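Side-chain contacts in HD domain protein (Enterococcus faecalis, PDB 4LRL), which probably hydrolyses deoxyribonucleoside triphosphates as an HD-domain phosphohydrolase, under allosteric control in which bound nucleotides are likely effectors: residues H143-I148 and Q315-L320; N247-V252 and V420-V425. One frame throughout, in Å; residues are numbered along the deposited sequence.

Contact 1 of 2, residues H143-I148 and Q315-L320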
ATOM      1  N   HIS C 143     -30.536   1.281   8.719  1.00 40.58           N
ATOM      2  CA  HIS C 143     -31.131   2.616   8.557  1.00 41.52           C
ATOM      3  C   HIS C 143     -32.508   2.597   7.851  1.00 42.47           C
ATOM      4  O   HIS C 143     -33.444   3.281   8.279  1.00 43.49           O
ATOM      5  CB  HIS C 143     -30.157   3.564   7.834  1.00 41.00           C
ATOM      6  CG  HIS C 143     -30.615   4.989   7.816  1.00 43.16           C
ATOM      7  ND1 HIS C 143     -31.135   5.591   6.688  1.00 44.77           N
ATOM      8  CD2 HIS C 143     -30.673   5.920   8.800  1.00 45.23           C
ATOM      9  CE1 HIS C 143     -31.472   6.837   6.970  1.00 46.50           C
ATOM     10  NE2 HIS C 143     -31.208   7.061   8.249  1.00 47.56           N
ATOM     11  N   THR C 144     -32.612   1.813   6.776  1.00 41.98           N
ATOM     12  CA  THR C 144     -33.856   1.667   6.024  1.00 43.28           C
ATOM     13  C   THR C 144     -34.910   0.960   6.872  1.00 44.56           C
ATOM     14  O   THR C 144     -36.070   1.362   6.908  1.00 45.75           O
ATOM     15  CB  THR C 144     -33.631   0.858   4.733  1.00 42.80           C
ATOM     16  OG1 THR C 144     -32.532   1.408   4.013  1.00 41.37           O
ATOM     17  CG2 THR C 144     -34.861   0.885   3.850  1.00 43.93           C
ATOM     18  N   PHE C 145     -34.476  -0.092   7.558  1.00 44.41           N
ATOM     19  CA  PHE C 145     -35.351  -0.909   8.383  1.00 45.94           C
ATOM     20  C   PHE C 145     -36.008  -0.109   9.516  1.00 47.36           C
ATOM     21  O   PHE C 145     -37.201  -0.283   9.798  1.00 48.96           O
ATOM     22  CB  PHE C 145     -34.574  -2.101   8.942  1.00 44.85           C
ATOM     23  CG  PHE C 145     -35.442  -3.254   9.321  1.00 46.32           C
ATOM     24  CD1 PHE C 145     -35.719  -4.263   8.400  1.00 46.09           C
ATOM     25  CD2 PHE C 145     -35.997  -3.334  10.598  1.00 47.29           C
ATOM     26  CE1 PHE C 145     -36.539  -5.335   8.747  1.00 47.99           C
ATOM     27  CE2 PHE C 145     -36.819  -4.403  10.955  1.00 49.14           C
ATOM     28  CZ  PHE C 145     -37.096  -5.401  10.025  1.00 49.35           C
ATOM     29  N   GLU C 146     -35.239   0.777  10.148  1.00 46.84           N
ATOM     30  CA  GLU C 146     -35.772   1.589  11.246  1.00 48.65           C
ATOM     31  C   GLU C 146     -36.760   2.634  10.761  1.00 49.89           C
ATOM     32  O   GLU C 146     -37.700   2.974  11.473  1.00 51.39           O
ATOM     33  CB  GLU C 146     -34.649   2.239  12.055  1.00 47.77           C
ATOM     34  CG  GLU C 146     -33.714   1.217  12.693  1.00 49.04           C
ATOM     35  CD  GLU C 146     -32.508   1.822  13.391  1.00 50.80           C
ATOM     36  OE1 GLU C 146     -31.704   1.034  13.927  1.00 51.14           O
ATOM     37  OE2 GLU C 146     -32.361   3.067  13.418  1.00 52.64           O
ATOM     38  N   HIS C 147     -36.551   3.142   9.548  1.00 49.51           N
ATOM     39  CA  HIS C 147     -37.485   4.108   8.977  1.00 51.18           C
ATOM     40  C   HIS C 147     -38.864   3.486   8.733  1.00 52.79           C
ATOM     41  O   HIS C 147     -39.884   4.089   9.067  1.00 54.91           O
ATOM     42  CB  HIS C 147     -36.929   4.736   7.690  1.00 50.40           C
ATOM     43  CG  HIS C 147     -37.889   5.673   7.016  1.00 52.78           C
ATOM     44  ND1 HIS C 147     -38.405   5.436   5.759  1.00 53.03           N
ATOM     45  CD2 HIS C 147     -38.442   6.836   7.437  1.00 54.28           C
ATOM     46  CE1 HIS C 147     -39.224   6.419   5.428  1.00 55.28           C
ATOM     47  NE2 HIS C 147     -39.268   7.278   6.432  1.00 56.44           N
ATOM     48  N   ILE C 148     -38.884   2.275   8.176  1.00 52.30           N
ATOM     49  CA  ILE C 148     -40.135   1.599   7.802  1.00 53.94           C
ATOM     50  C   ILE C 148     -40.803   0.884   8.982  1.00 55.20           C
ATOM     51  O   ILE C 148     -42.028   0.947   9.141  1.00 56.96           O
ATOM     52  CB  ILE C 148     -39.919   0.572   6.639  1.00 53.39           C
ATOM     53  CG1 ILE C 148     -39.196   1.214   5.439  1.00 51.84           C
ATOM     54  CG2 ILE C 148     -41.240  -0.090   6.226  1.00 55.02           C
ATOM     55  CD1 ILE C 148     -39.937   2.368   4.778  1.00 53.00           C
ATOM     56  N   GLN C 315     -36.774 -12.383  19.781  1.00 53.60           N
ATOM     57  CA  GLN C 315     -36.490 -13.616  19.033  1.00 52.97           C
ATOM     58  C   GLN C 315     -36.851 -13.541  17.547  1.00 50.87           C
ATOM     59  O   GLN C 315     -36.154 -14.114  16.712  1.00 49.55           O
ATOM     60  CB  GLN C 315     -37.185 -14.825  19.679  1.00 54.97           C
ATOM     61  CG  GLN C 315     -36.721 -15.146  21.091  1.00 58.19           C
ATOM     62  CD  GLN C 315     -35.284 -15.661  21.160  1.00 60.01           C
ATOM     63  OE1 GLN C 315     -34.576 -15.726  20.148  1.00 59.22           O
ATOM     64  NE2 GLN C 315     -34.853 -16.041  22.363  1.00 62.45           N
ATOM     65  N   GLU C 316     -37.940 -12.839  17.236  1.00 50.91           N
ATOM     66  CA  GLU C 316     -38.368 -12.632  15.854  1.00 49.08           C
ATOM     67  C   GLU C 316     -37.430 -11.690  15.122  1.00 47.03           C
ATOM     68  O   GLU C 316     -37.161 -11.863  13.923  1.00 45.92           O
ATOM     69  CB  GLU C 316     -39.802 -12.105  15.806  1.00 50.07           C
ATOM     70  CG  GLU C 316     -40.853 -13.211  15.927  1.00 51.85           C
ATOM     71  CD  GLU C 316     -42.196 -12.711  16.427  1.00 54.12           C
ATOM     72  OE1 GLU C 316     -42.324 -11.502  16.709  1.00 53.96           O
ATOM     73  OE2 GLU C 316     -43.128 -13.536  16.542  1.00 56.38           O
ATOM     74  N   TYR C 317     -36.933 -10.695  15.847  1.00 46.69           N
ATOM     75  CA  TYR C 317     -35.983  -9.744  15.290  1.00 44.96           C
ATOM     76  C   TYR C 317     -34.642 -10.414  14.975  1.00 44.08           C
ATOM     77  O   TYR C 317     -34.106 -10.242  13.887  1.00 41.66           O
ATOM     78  CB  TYR C 317     -35.788  -8.571  16.245  1.00 45.40           C
ATOM     79  CG  TYR C 317     -34.859  -7.490  15.736  1.00 44.08           C
ATOM     80  CD1 TYR C 317     -35.334  -6.447  14.946  1.00 42.41           C
ATOM     81  CD2 TYR C 317     -33.501  -7.499  16.072  1.00 43.66           C
ATOM     82  CE1 TYR C 317     -34.475  -5.450  14.487  1.00 41.94           C
ATOM     83  CE2 TYR C 317     -32.642  -6.506  15.638  1.00 41.56           C
ATOM     84  CZ  TYR C 317     -33.127  -5.488  14.847  1.00 41.52           C
ATOM     85  OH  TYR C 317     -32.262  -4.508  14.425  1.00 39.88           O
ATOM     86  N   LEU C 318     -34.139 -11.193  15.937  1.00 45.79           N
ATOM     87  CA  LEU C 318     -32.847 -11.877  15.835  1.00 45.77           C
ATOM     88  C   LEU C 318     -32.740 -12.854  14.662  1.00 45.42           C
ATOM     89  O   LEU C 318     -31.639 -13.233  14.258  1.00 45.33           O
ATOM     90  CB  LEU C 318     -32.527 -12.605  17.141  1.00 46.98           C
ATOM     91  CG  LEU C 318     -32.191 -11.751  18.370  1.00 47.84           C
ATOM     92  CD1 LEU C 318     -32.220 -12.603  19.628  1.00 47.61           C
ATOM     93  CD2 LEU C 318     -30.834 -11.060  18.214  1.00 45.38           C
ATOM     94  N   LYS C 319     -33.883 -13.258  14.122  1.00 45.96           N
ATOM     95  CA  LYS C 319     -33.913 -14.193  13.008  1.00 45.90           C
ATOM     96  C   LYS C 319     -33.633 -13.472  11.705  1.00 44.63           C
ATOM     97  O   LYS C 319     -33.413 -14.116  10.678  1.00 44.44           O
ATOM     98  CB  LYS C 319     -35.283 -14.874  12.916  1.00 46.78           C
ATOM     99  CG  LYS C 319     -35.494 -16.020  13.900  1.00 48.63           C
ATOM    100  CD  LYS C 319     -36.922 -16.513  13.830  1.00 50.75           C
ATOM    101  CE  LYS C 319     -37.148 -17.730  14.721  1.00 54.10           C
ATOM    102  NZ  LYS C 319     -38.610 -17.927  14.967  1.00 54.98           N
ATOM    103  N   LEU C 320     -33.662 -12.142  11.750  1.00 44.19           N
ATOM    104  CA  LEU C 320     -33.531 -11.331  10.549  1.00 43.51           C
ATOM    105  C   LEU C 320     -32.087 -11.036  10.165  1.00 43.03           C
ATOM    106  O   LEU C 320     -31.266 -10.717  11.026  1.00 43.52           O
ATOM    107  CB  LEU C 320     -34.276 -10.016  10.712  1.00 43.31           C
ATOM    108  CG  LEU C 320     -35.800 -10.018  10.707  1.00 43.80           C
ATOM    109  CD1 LEU C 320     -36.249  -8.578  10.796  1.00 42.89           C
ATOM    110  CD2 LEU C 320     -36.374 -10.693   9.456  1.00 42.89           C
TER

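Contact 2 of 2, residues N247-V252 and V420-V425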
ATOM      1  N   ASN C 247       1.586  16.720  20.857  1.00 43.67           N
ATOM      2  CA  ASN C 247       2.596  16.393  19.844  1.00 44.95           C
ATOM      3  C   ASN C 247       2.082  15.455  18.738  1.00 43.82           C
ATOM      4  O   ASN C 247       2.766  15.218  17.756  1.00 44.35           O
ATOM      5  CB  ASN C 247       3.892  15.859  20.475  1.00 45.90           C
ATOM      6  CG  ASN C 247       3.700  14.525  21.170  1.00 46.42           C
ATOM      7  OD1 ASN C 247       3.916  13.473  20.581  1.00 47.92           O
ATOM      8  ND2 ASN C 247       3.280  14.564  22.423  1.00 48.13           N
ATOM      9  N   GLY C 248       0.865  14.944  18.904  1.00 42.59           N
ATOM     10  CA  GLY C 248       0.237  14.099  17.898  1.00 41.76           C
ATOM     11  C   GLY C 248      -0.933  14.736  17.170  1.00 41.23           C
ATOM     12  O   GLY C 248      -1.727  14.033  16.545  1.00 40.15           O
ATOM     13  N   MET C 249      -1.034  16.065  17.234  1.00 41.93           N
ATOM     14  CA  MET C 249      -2.146  16.793  16.611  1.00 41.60           C
ATOM     15  C   MET C 249      -2.347  16.464  15.115  1.00 40.53           C
ATOM     16  O   MET C 249      -3.476  16.270  14.666  1.00 39.04           O
ATOM     17  CB  MET C 249      -1.970  18.311  16.784  1.00 43.28           C
ATOM     18  CG  MET C 249      -2.993  19.100  15.960  1.00 45.50           C
ATOM     19  SD  MET C 249      -2.631  20.830  15.631  1.00 53.47           S
ATOM     20  CE  MET C 249      -0.965  20.807  14.955  1.00 53.85           C
ATOM     21  N   HIS C 250      -1.256  16.425  14.351  1.00 40.78           N
ATOM     22  CA  HIS C 250      -1.352  16.177  12.905  1.00 40.38           C
ATOM     23  C   HIS C 250      -1.975  14.820  12.592  1.00 38.47           C
ATOM     24  O   HIS C 250      -2.740  14.698  11.642  1.00 37.56           O
ATOM     25  CB  HIS C 250       0.002  16.317  12.214  1.00 42.09           C
ATOM     26  CG  HIS C 250       0.591  17.697  12.295  1.00 44.54           C
ATOM     27  ND1 HIS C 250      -0.072  18.821  11.846  1.00 44.97           N
ATOM     28  CD2 HIS C 250       1.792  18.125  12.754  1.00 44.99           C
ATOM     29  CE1 HIS C 250       0.695  19.883  12.031  1.00 47.39           C
ATOM     30  NE2 HIS C 250       1.827  19.488  12.586  1.00 47.49           N
ATOM     31  N   ALA C 251      -1.659  13.817  13.409  1.00 37.46           N
ATOM     32  CA  ALA C 251      -2.283  12.504  13.307  1.00 35.90           C
ATOM     33  C   ALA C 251      -3.780  12.566  13.630  1.00 34.76           C
ATOM     34  O   ALA C 251      -4.575  11.866  13.016  1.00 33.94           O
ATOM     35  CB  ALA C 251      -1.591  11.518  14.207  1.00 35.38           C
ATOM     36  N   VAL C 252      -4.163  13.397  14.598  1.00 35.01           N
ATOM     37  CA  VAL C 252      -5.573  13.613  14.891  1.00 34.27           C
ATOM     38  C   VAL C 252      -6.228  14.331  13.701  1.00 34.58           C
ATOM     39  O   VAL C 252      -7.327  13.969  13.288  1.00 33.64           O
ATOM     40  CB  VAL C 252      -5.776  14.380  16.229  1.00 35.01           C
ATOM     41  CG1 VAL C 252      -7.250  14.734  16.439  1.00 33.76           C
ATOM     42  CG2 VAL C 252      -5.250  13.545  17.396  1.00 33.94           C
ATOM     43  N   VAL C 420      -7.016  21.387  25.290  1.00 57.62           N
ATOM     44  CA  VAL C 420      -7.295  22.354  24.263  1.00 57.44           C
ATOM     45  C   VAL C 420      -8.008  21.619  23.139  1.00 55.62           C
ATOM     46  O   VAL C 420      -7.530  20.583  22.656  1.00 53.73           O
ATOM     47  CB  VAL C 420      -5.980  23.074  23.839  1.00 56.72           C
ATOM     48  CG1 VAL C 420      -5.897  23.309  22.354  1.00 54.91           C
ATOM     49  CG2 VAL C 420      -5.830  24.387  24.625  1.00 59.51           C
ATOM     50  N   GLU C 421      -9.169  22.145  22.761  1.00 56.73           N
ATOM     51  CA  GLU C 421     -10.016  21.552  21.728  1.00 55.55           C
ATOM     52  C   GLU C 421      -9.345  21.619  20.355  1.00 53.65           C
ATOM     53  O   GLU C 421      -8.706  22.614  20.023  1.00 54.59           O
ATOM     54  CB  GLU C 421     -11.386  22.251  21.723  1.00 58.23           C
ATOM     55  CG  GLU C 421     -12.448  21.586  20.859  1.00 58.10           C
ATOM     56  CD  GLU C 421     -12.404  22.037  19.411  1.00 57.66           C
ATOM     57  OE1 GLU C 421     -12.628  23.236  19.150  1.00 60.94           O
ATOM     58  OE2 GLU C 421     -12.164  21.190  18.531  1.00 55.44           O
ATOM     59  N   LEU C 422      -9.506  20.556  19.565  1.00 51.71           N
ATOM     60  CA  LEU C 422      -8.794  20.368  18.307  1.00 49.73           C
ATOM     61  C   LEU C 422      -8.887  21.514  17.287  1.00 51.33           C
ATOM     62  O   LEU C 422      -7.861  22.010  16.822  1.00 51.29           O
ATOM     63  CB  LEU C 422      -9.223  19.050  17.661  1.00 48.35           C
ATOM     64  CG  LEU C 422      -8.639  18.738  16.280  1.00 46.62           C
ATOM     65  CD1 LEU C 422      -7.127  18.537  16.334  1.00 45.49           C
ATOM     66  CD2 LEU C 422      -9.321  17.534  15.667  1.00 45.60           C
ATOM     67  N   ALA C 423     -10.107  21.903  16.924  1.00 53.22           N
ATOM     68  CA  ALA C 423     -10.345  22.953  15.928  1.00 55.38           C
ATOM     69  C   ALA C 423      -9.664  24.268  16.309  1.00 56.86           C
ATOM     70  O   ALA C 423      -9.159  24.994  15.450  1.00 58.08           O
ATOM     71  CB  ALA C 423     -11.848  23.167  15.728  1.00 57.60           C
ATOM     72  N   THR C 424      -9.661  24.553  17.606  1.00 57.19           N
ATOM     73  CA  THR C 424      -8.983  25.707  18.199  1.00 58.34           C
ATOM     74  C   THR C 424      -7.526  25.874  17.729  1.00 56.82           C
ATOM     75  O   THR C 424      -7.103  26.984  17.410  1.00 58.88           O
ATOM     76  CB  THR C 424      -9.080  25.617  19.737  1.00 58.65           C
ATOM     77  OG1 THR C 424     -10.300  26.231  20.163  1.00 61.29           O
ATOM     78  CG2 THR C 424      -7.900  26.273  20.440  1.00 59.43           C
ATOM     79  N   VAL C 425      -6.774  24.784  17.661  1.00 53.44           N
ATOM     80  CA  VAL C 425      -5.371  24.883  17.271  1.00 52.31           C
ATOM     81  C   VAL C 425      -5.076  24.296  15.897  1.00 51.21           C
ATOM     82  O   VAL C 425      -3.913  24.175  15.520  1.00 50.45           O
ATOM     83  CB  VAL C 425      -4.413  24.268  18.325  1.00 50.92           C
ATOM     84  CG1 VAL C 425      -4.369  25.141  19.593  1.00 53.38           C
ATOM     85  CG2 VAL C 425      -4.819  22.848  18.654  1.00 49.51           C
TER

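Contact 1 of 2, residues H143-I148 and Q315-L320
Phe145 reaches from helix 142-149 to Leu320 and Tyr317, bridging backbones whose nearest CA atoms, those of Phe145 and Leu320, stand 10.8 Å apart. Its CB already points toward the 315-320 segment, and CG is roughly anti to the backbone N (chi1 -157°), which carries the ring out across the gap. CB and CG meet nothing of the other segment; the contact begins farther out. CE1 lies 3.8 Å from Leu320 CD1, and CZ, at the tip, presses closer to the same methyl, at 3.4 Å. The approach to the ring is oblique, and the two side chains cross at about a right angle. On the other rim, CE2 comes within 4.4 Å of Tyr317 CE1, a looser aromatic contact. The turn that brings Tyr317 and Leu320 together is closed by Leu320 N bonding to Tyr317 O (2.9 Å). Phe307, from helix 305-308, meets the Phe145 ring edge-to-face and also touches both partners. The tyrosine hydroxyl is hydrogen-bonded to Gly137 O. No hydrogen bond or charge spans the two segments: helix 142-149 is joined to Tyr317 on helix 314-318 and Leu320 in the following loop by buried apolar packing of two aromatic rings and a methyl.

Contact 2 of 2, residues N247-V252 and V420-V425
The CG1 methyl of Val252 lies against both branches of Leu422, 3.6 Å from Leu422 CD2 and 3.8 Å from Leu422 CD1, while the two side chains run alongside one another, pointing opposite ways. Val252 CG1 is the branch anti to its own backbone N (chi1 174°), which directs it toward the leucine. Leu422 CD1 also fits beside Met249, one turn earlier on helix 249-267, with Met249 CG 4.2 Å away; Met249 and Val252 thus form the two walls of a shallow hollow that receives this methyl.

Farther out, Met249 SD lies next to Val425, 3.6 Å from Val425 O and 4.2 Å from Val425 CG2. The chain then bends at chi3 (52°), turning the terminal methyl back over its neighbour: Met249 CE stands 3.4 Å above one face of the His250 ring, displaced toward the rim. The His250 side chain also packs on Gln265 of the third subunit.

The short, weakly bonded helix 422-425 is shaped at its start by Glu421, the N-cap, whose OE2 accepts from Ala423 N at 2.7 Å, with the donor above the carboxylate plane, and is also hydrogen-bonded to Tyr399. Leu422 and Val425 both rest on Leu412 of the neighbouring strand 411-413, which backs the pair from the sheet. The contact joins the first turn of helix 249-267 to the short helix after strand 419-421. Since no hydrogen bond passes between the segments, they are held by methyl and thioether packing, while the polar capping bond remains local to 420-425.

In the fold
Contacts 1 and 2 lie on opposite sides of the chain's centre, 39 Å apart between centres and about 25 Å between nearest atoms, so neither touches the other. Their segments alternate along the sequence. Contact 1 joins the HD domain to the HD associated region and is the closer of the two to functional sites: the side chain of Tyr317 is about 8 Å from that of Arg87, which, like His143 of the first segment, binds dATP in another structure of this protein. It is about 13 Å from the nickel ion held by His90, His134, Asp135 and Asp207. Contact 2, within the HD associated region, is peripheral, its centre 26 Å from that of the chain and away from the known sites.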